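Local coordinates for Crh-like protein 5 (Neosartorya fumigata, PDB 6IBU) that cleaves chitin and transfers its chains to 1,6-beta-glucan or to other chitin, cross-linking polysaccharides in the fungal cell wall and at septa, at residues T108-N114 / R126-V132; F139-T143 / W153-G157. All coordinates share one frame; numbering follows the deposited sequence.

Interaction 1 of 2, residues T108-N114 / R126-V132; sequences TTQVQTN and RGTYVPV
The Y129 ring has the side chain of Q112 laid over one face: Q112 CG stands 3.8 Å from the ring centroid and 11° off its normal, a CH-pi contact. Q112 gets there with CG anti to the backbone N (chi1 -164°) and an extended chain, which runs on across the ring toward the phenol end. The Q110 amide lies on the flank of the same tyrosine, its plane 11° from that of the ring, with NE2 3.7 Å from Y129 CD2; this NE2 is hydrogen-bonded to D107. At the far end of the contact the guanidinium of R126 has N114 OD1 near its plane at one edge, while its NH1 is held by T123 O.

Q112 and Y129 share one face of the sheet; V111, V130, T113 and T128 occupy the other. V132, which follows the second strand, packs against V111 as well. V111 CG2 meets both V130 CG2 and V132 CG2, each at 3.3 Å, closer than usual carbon contact. Beside them, T113 and T128 lie side by side and point the same way. Placed between its backbone N and carbonyl carbon, T113 OG1 reaches T128 O at 2.9 Å, so this carbonyl accepts from both the hydroxyl and the backbone N of T113. T113 OG1 is also bound by R161.

V111–V130 and T113–T128 are antiparallel hydrogen-bonded pairs, and V132 N to T109 O adds one more bond beyond the strand. W200 of helix 195-201 touches both Q112 and Y129. The whole is a beta hairpin in which 128-131 forms an outermost strand of a seven-stranded antiparallel sheet, as expected of the GH16 beta-sandwich, with Q112 next to the chitin-binding E102.

Interaction 2 of 2, residues F139-T143 / W153-G157; sequences FHTYT and WSIDG
A beta hairpin made of strands 140-146 and 150-155 brings H140 and D156 together where the second strand gives way to a turn. The D156 carboxylate grips the first strand with both oxygens. H140 ND1 donates to OD2 of D156 at 2.6 Å, on the syn lone pair; the acceptor lies in the imidazole plane, and ring and carboxylate are 28° apart, nearly coplanar. T141 N donates to D156 OD1 at 2.8 Å, almost straight at the hydrogen (174°). D156 CG stands anti to its own carbonyl carbon (chi1 -57°), which turns the carboxylate back toward the strand. The other imidazole nitrogen, H140 NE2, is hydrogen-bonded to A133 O, so both ring nitrogens are engaged and the rotation of the ring is fixed; with an acceptor at each nitrogen, the ring may well carry both protons, and the neighbouring carboxylate would stabilise that charge. Waters add further bonds, one to F139 O and D156 OD2, another to T141 OG1 and D156 OD1.

This hairpin belongs to the eight-stranded antiparallel sheet of the GH16 sandwich, with 71-78 beside the first strand and 158-164 beside the second. In the hydrogen-bonded pair T143–S154, each backbone N meets the other's carbonyl O, and CB of T143 lies 3.9 Å from CB of S154. The hydroxyl of T143 binds E74 and a water that also contacts T141 O and G157 N. On the opposite face, Y142 and I155 form a non-hydrogen-bonded pair, where I155 CD1 comes obliquely to Y142 CE1 at 4.2 Å. I155 CG2 lies 4.2 Å from H140 CB, and W101 meets the Y142 ring edge-to-face.

How the interactions relate
Interactions 1 and 2 follow one another along the chain, two hairpins whose centres lie about 12 Å apart in the different sheets of the sandwich. They meet in its interior. I155 CD1 of interaction 2 reaches V132 CG2 of interaction 1 at 3.2 Å and V111 CG2 at 3.5 Å. Further along, W153 CD1 lies 3.3 Å from T113 CG2. The side chains of W153 and N114 are about 7 Å and about 5 Å, respectively, from that of E98, the probable nucleophile. Interaction 1 therefore borders the site, the side chain of Q112 lying about 4 Å from that of chitin-binding E102, while interaction 2 lies behind it in the other sheet.

Interaction 1 of 2, residues T108-N114 / R126-V132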
loop_
_atom_site.group_PDB
_atom_site.type_symbol
_atom_site.label_atom_id
_atom_site.label_comp_id
_atom_site.label_asym_id
_atom_site.label_seq_id
_atom_site.Cartn_x
_atom_site.Cartn_y
_atom_site.Cartn_z
ATOM N N THR A 108 12.446 -9.284 -11.810
ATOM C CA THR A 108 13.498 -9.181 -10.771
ATOM C C THR A 108 14.251 -7.856 -10.866
ATOM O O THR A 108 15.303 -7.766 -10.234
ATOM C CB THR A 108 14.478 -10.339 -10.896
ATOM O OG1 THR A 108 15.061 -10.190 -12.190
ATOM C CG2 THR A 108 13.795 -11.676 -10.761
ATOM N N THR A 109 13.773 -6.887 -11.645
ATOM C CA THR A 109 14.557 -5.681 -12.011
ATOM C C THR A 109 13.745 -4.411 -11.784
ATOM O O THR A 109 14.303 -3.332 -12.019
ATOM C CB THR A 109 14.986 -5.705 -13.478
ATOM O OG1 THR A 109 13.840 -6.000 -14.287
ATOM C CG2 THR A 109 16.112 -6.688 -13.707
ATOM N N GLN A 110 12.472 -4.526 -11.421
ATOM C CA GLN A 110 11.599 -3.343 -11.277
ATOM C C GLN A 110 10.624 -3.517 -10.104
ATOM O O GLN A 110 10.422 -4.653 -9.596
ATOM C CB GLN A 110 10.796 -3.075 -12.539
ATOM C CG GLN A 110 11.537 -3.297 -13.849
ATOM C CD GLN A 110 10.571 -3.156 -15.011
ATOM O OE1 GLN A 110 10.617 -2.199 -15.772
ATOM N NE2 GLN A 110 9.631 -4.077 -15.114
ATOM N N VAL A 111 10.068 -2.386 -9.685
ATOM C CA VAL A 111 8.831 -2.291 -8.867
ATOM C C VAL A 111 7.906 -1.337 -9.612
ATOM O O VAL A 111 8.393 -0.430 -10.286
ATOM C CB VAL A 111 9.109 -1.812 -7.431
ATOM C CG1 VAL A 111 9.930 -2.826 -6.663
ATOM C CG2 VAL A 111 9.800 -0.458 -7.410
ATOM N N GLN A 112 6.608 -1.547 -9.505
ATOM C CA GLN A 112 5.645 -0.619 -10.136
ATOM C C GLN A 112 5.200 0.398 -9.085
ATOM O O GLN A 112 5.017 0.026 -7.936
ATOM C CB GLN A 112 4.480 -1.368 -10.772
ATOM C CG GLN A 112 3.729 -0.463 -11.732
ATOM C CD GLN A 112 2.425 -1.033 -12.208
ATOM O OE1 GLN A 112 2.082 -0.896 -13.378
ATOM N NE2 GLN A 112 1.691 -1.672 -11.315
ATOM N N THR A 113 5.096 1.655 -9.476
ATOM C CA THR A 113 4.491 2.708 -8.634
ATOM C C THR A 113 3.106 2.987 -9.182
ATOM O O THR A 113 2.882 2.846 -10.365
ATOM C CB THR A 113 5.338 3.981 -8.550
ATOM O OG1 THR A 113 5.526 4.529 -9.854
ATOM C CG2 THR A 113 6.667 3.771 -7.850
ATOM N N ASN A 114 2.193 3.373 -8.333
ATOM C CA ASN A 114 0.817 3.615 -8.799
ATOM C C ASN A 114 0.061 4.539 -7.860
ATOM O O ASN A 114 0.414 4.645 -6.686
ATOM C CB ASN A 114 0.059 2.308 -8.888
ATOM C CG ASN A 114 -0.549 2.154 -10.253
ATOM O OD1 ASN A 114 -1.408 2.930 -10.653
ATOM N ND2 ASN A 114 -0.044 1.178 -10.984
ATOM N N ARG A 126 -1.360 6.410 -14.234
ATOM C CA ARG A 126 -1.227 6.250 -12.771
ATOM C C ARG A 126 -0.001 5.383 -12.469
ATOM O O ARG A 126 0.579 5.598 -11.428
ATOM C CB ARG A 126 -2.523 5.634 -12.237
ATOM C CG ARG A 126 -3.770 6.417 -12.638
ATOM C CD ARG A 126 -5.075 5.757 -12.238
ATOM N NE ARG A 126 -5.521 4.748 -13.200
ATOM C CZ ARG A 126 -5.116 3.473 -13.216
ATOM N NH1 ARG A 126 -5.568 2.637 -14.137
ATOM N NH2 ARG A 126 -4.278 3.023 -12.297
ATOM N N GLY A 127 0.384 4.496 -13.396
ATOM C CA GLY A 127 1.411 3.450 -13.215
ATOM C C GLY A 127 2.729 3.800 -13.892
ATOM O O GLY A 127 2.723 4.211 -15.061
ATOM N N THR A 128 3.831 3.621 -13.175
ATOM C CA THR A 128 5.222 3.825 -13.633
ATOM C C THR A 128 6.075 2.688 -13.068
ATOM O O THR A 128 6.032 2.468 -11.862
ATOM C CB THR A 128 5.749 5.172 -13.127
ATOM O OG1 THR A 128 5.060 6.212 -13.819
ATOM C CG2 THR A 128 7.243 5.333 -13.307
ATOM N N TYR A 129 6.865 2.021 -13.898
ATOM C CA TYR A 129 7.871 1.041 -13.423
ATOM C C TYR A 129 9.169 1.778 -13.117
ATOM O O TYR A 129 9.530 2.672 -13.873
ATOM C CB TYR A 129 8.081 -0.067 -14.448
ATOM C CG TYR A 129 6.882 -0.959 -14.587
ATOM C CD1 TYR A 129 5.857 -0.616 -15.450
ATOM C CD2 TYR A 129 6.745 -2.111 -13.829
ATOM C CE1 TYR A 129 4.746 -1.423 -15.606
ATOM C CE2 TYR A 129 5.641 -2.930 -13.968
ATOM C CZ TYR A 129 4.645 -2.584 -14.863
ATOM O OH TYR A 129 3.545 -3.374 -15.016
ATOM N N VAL A 130 9.856 1.389 -12.048
ATOM C CA VAL A 130 11.181 1.975 -11.700
ATOM C C VAL A 130 12.146 0.825 -11.488
ATOM O O VAL A 130 11.769 -0.178 -10.912
ATOM C CB VAL A 130 11.075 2.903 -10.473
ATOM C CG1 VAL A 130 9.967 3.910 -10.662
ATOM C CG2 VAL A 130 10.848 2.161 -9.164
ATOM N N PRO A 131 13.415 0.942 -11.909
ATOM C CA PRO A 131 14.392 -0.126 -11.720
ATOM C C PRO A 131 14.721 -0.299 -10.232
ATOM O O PRO A 131 14.864 0.657 -9.565
ATOM C CB PRO A 131 15.646 0.341 -12.493
ATOM C CG PRO A 131 15.192 1.566 -13.298
ATOM C CD PRO A 131 14.019 2.134 -12.524
ATOM N N VAL A 132 14.804 -1.539 -9.771
ATOM C CA VAL A 132 15.201 -1.919 -8.384
ATOM C C VAL A 132 15.996 -3.227 -8.467
ATOM O O VAL A 132 15.635 -4.118 -9.252
ATOM C CB VAL A 132 13.966 -2.073 -7.479
ATOM C CG1 VAL A 132 14.349 -2.237 -6.016
ATOM C CG2 VAL A 132 13.016 -0.914 -7.631
HETATM O O HOH W 1 12.052 0.821 -15.014
#

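Interaction 2 of 2, residues F139-T143 / W153-G157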
loop_
_atom_site.group_PDB
_atom_site.type_symbol
_atom_site.label_atom_id
_atom_site.label_comp_id
_atom_site.label_asym_id
_atom_site.label_seq_id
_atom_site.Cartn_x
_atom_site.Cartn_y
_atom_site.Cartn_z
ATOM N N PHE A 139 16.189 -7.031 0.902
ATOM C CA PHE A 139 15.284 -5.991 1.476
ATOM C C PHE A 139 15.606 -4.644 0.836
ATOM O O PHE A 139 16.767 -4.392 0.527
ATOM C CB PHE A 139 15.445 -5.937 2.992
ATOM C CG PHE A 139 14.699 -7.060 3.652
ATOM C CD1 PHE A 139 13.360 -6.902 3.944
ATOM C CD2 PHE A 139 15.309 -8.280 3.904
ATOM C CE1 PHE A 139 12.648 -7.924 4.541
ATOM C CE2 PHE A 139 14.594 -9.304 4.506
ATOM C CZ PHE A 139 13.268 -9.124 4.826
ATOM N N HIS A 140 14.584 -3.818 0.632
ATOM C CA HIS A 140 14.718 -2.404 0.225
ATOM C C HIS A 140 13.808 -1.597 1.130
ATOM O O HIS A 140 12.872 -2.160 1.682
ATOM C CB HIS A 140 14.334 -2.206 -1.245
ATOM C CG HIS A 140 15.315 -2.794 -2.194
ATOM N ND1 HIS A 140 16.537 -2.211 -2.424
ATOM C CD2 HIS A 140 15.264 -3.914 -2.948
ATOM C CE1 HIS A 140 17.201 -2.953 -3.291
ATOM N NE2 HIS A 140 16.447 -4.005 -3.618
ATOM N N THR A 141 14.065 -0.307 1.229
ATOM C CA THR A 141 13.204 0.622 1.972
ATOM C C THR A 141 12.315 1.322 0.955
ATOM O O THR A 141 12.828 2.101 0.169
ATOM C CB THR A 141 14.031 1.601 2.795
ATOM O OG1 THR A 141 14.872 0.814 3.624
ATOM C CG2 THR A 141 13.159 2.500 3.630
ATOM N N TYR A 142 11.020 1.061 1.010
ATOM C CA TYR A 142 10.032 1.696 0.113
ATOM C C TYR A 142 9.376 2.839 0.888
ATOM O O TYR A 142 8.726 2.604 1.908
ATOM C CB TYR A 142 9.050 0.653 -0.376
ATOM C CG TYR A 142 9.674 -0.444 -1.192
ATOM C CD1 TYR A 142 9.774 -0.345 -2.572
ATOM C CD2 TYR A 142 10.147 -1.598 -0.580
ATOM C CE1 TYR A 142 10.341 -1.364 -3.321
ATOM C CE2 TYR A 142 10.684 -2.635 -1.320
ATOM C CZ TYR A 142 10.778 -2.526 -2.693
ATOM O OH TYR A 142 11.331 -3.546 -3.417
ATOM N N THR A 143 9.570 4.054 0.406
ATOM C CA THR A 143 9.152 5.280 1.116
ATOM C C THR A 143 8.177 6.073 0.245
ATOM O O THR A 143 8.488 6.326 -0.909
ATOM C CB THR A 143 10.369 6.135 1.465
ATOM O OG1 THR A 143 11.307 5.277 2.113
ATOM C CG2 THR A 143 10.005 7.325 2.326
ATOM N N TRP A 153 7.701 8.952 -4.320
ATOM C CA TRP A 153 8.128 7.553 -4.077
ATOM C C TRP A 153 9.647 7.557 -3.983
ATOM O O TRP A 153 10.271 8.144 -4.849
ATOM C CB TRP A 153 7.698 6.624 -5.218
ATOM C CG TRP A 153 6.243 6.293 -5.331
ATOM C CD1 TRP A 153 5.644 5.118 -4.990
ATOM C CD2 TRP A 153 5.215 7.108 -5.920
ATOM N NE1 TRP A 153 4.311 5.158 -5.313
ATOM C CE2 TRP A 153 4.020 6.364 -5.878
ATOM C CE3 TRP A 153 5.178 8.402 -6.438
ATOM C CZ2 TRP A 153 2.813 6.866 -6.354
ATOM C CZ3 TRP A 153 3.989 8.891 -6.932
ATOM C CH2 TRP A 153 2.820 8.129 -6.883
ATOM N N SER A 154 10.204 6.887 -2.995
ATOM C CA SER A 154 11.667 6.715 -2.831
ATOM C C SER A 154 12.005 5.256 -2.550
ATOM O O SER A 154 11.227 4.583 -1.854
ATOM C CB SER A 154 12.175 7.570 -1.730
ATOM O OG SER A 154 12.282 8.893 -2.206
ATOM N N ILE A 155 13.154 4.815 -3.054
ATOM C CA ILE A 155 13.709 3.462 -2.755
ATOM C C ILE A 155 15.117 3.665 -2.219
ATOM O O ILE A 155 15.938 4.258 -2.949
ATOM C CB ILE A 155 13.691 2.564 -4.003
ATOM C CG1 ILE A 155 12.279 2.467 -4.585
ATOM C CG2 ILE A 155 14.301 1.218 -3.651
ATOM C CD1 ILE A 155 12.155 1.556 -5.781
ATOM N N ASP A 156 15.369 3.220 -0.988
ATOM C CA ASP A 156 16.710 3.312 -0.359
ATOM C C ASP A 156 17.182 4.762 -0.396
ATOM O O ASP A 156 18.357 4.996 -0.656
ATOM C CB ASP A 156 17.674 2.356 -1.061
ATOM C CG ASP A 156 17.189 0.913 -1.046
ATOM O OD1 ASP A 156 16.360 0.571 -0.160
ATOM O OD2 ASP A 156 17.643 0.142 -1.937
ATOM N N GLY A 157 16.266 5.693 -0.156
ATOM C CA GLY A 157 16.540 7.135 -0.051
ATOM C C GLY A 157 16.849 7.794 -1.382
ATOM O O GLY A 157 17.504 8.856 -1.348
HETATM O O HOH W 2 18.878 -2.081 -0.086
HETATM O O HOH W 3 13.456 5.230 0.552
HETATM O O HOH W 4 17.450 0.020 2.356
HETATM O O HOH W 5 9.748 9.366 -0.811
#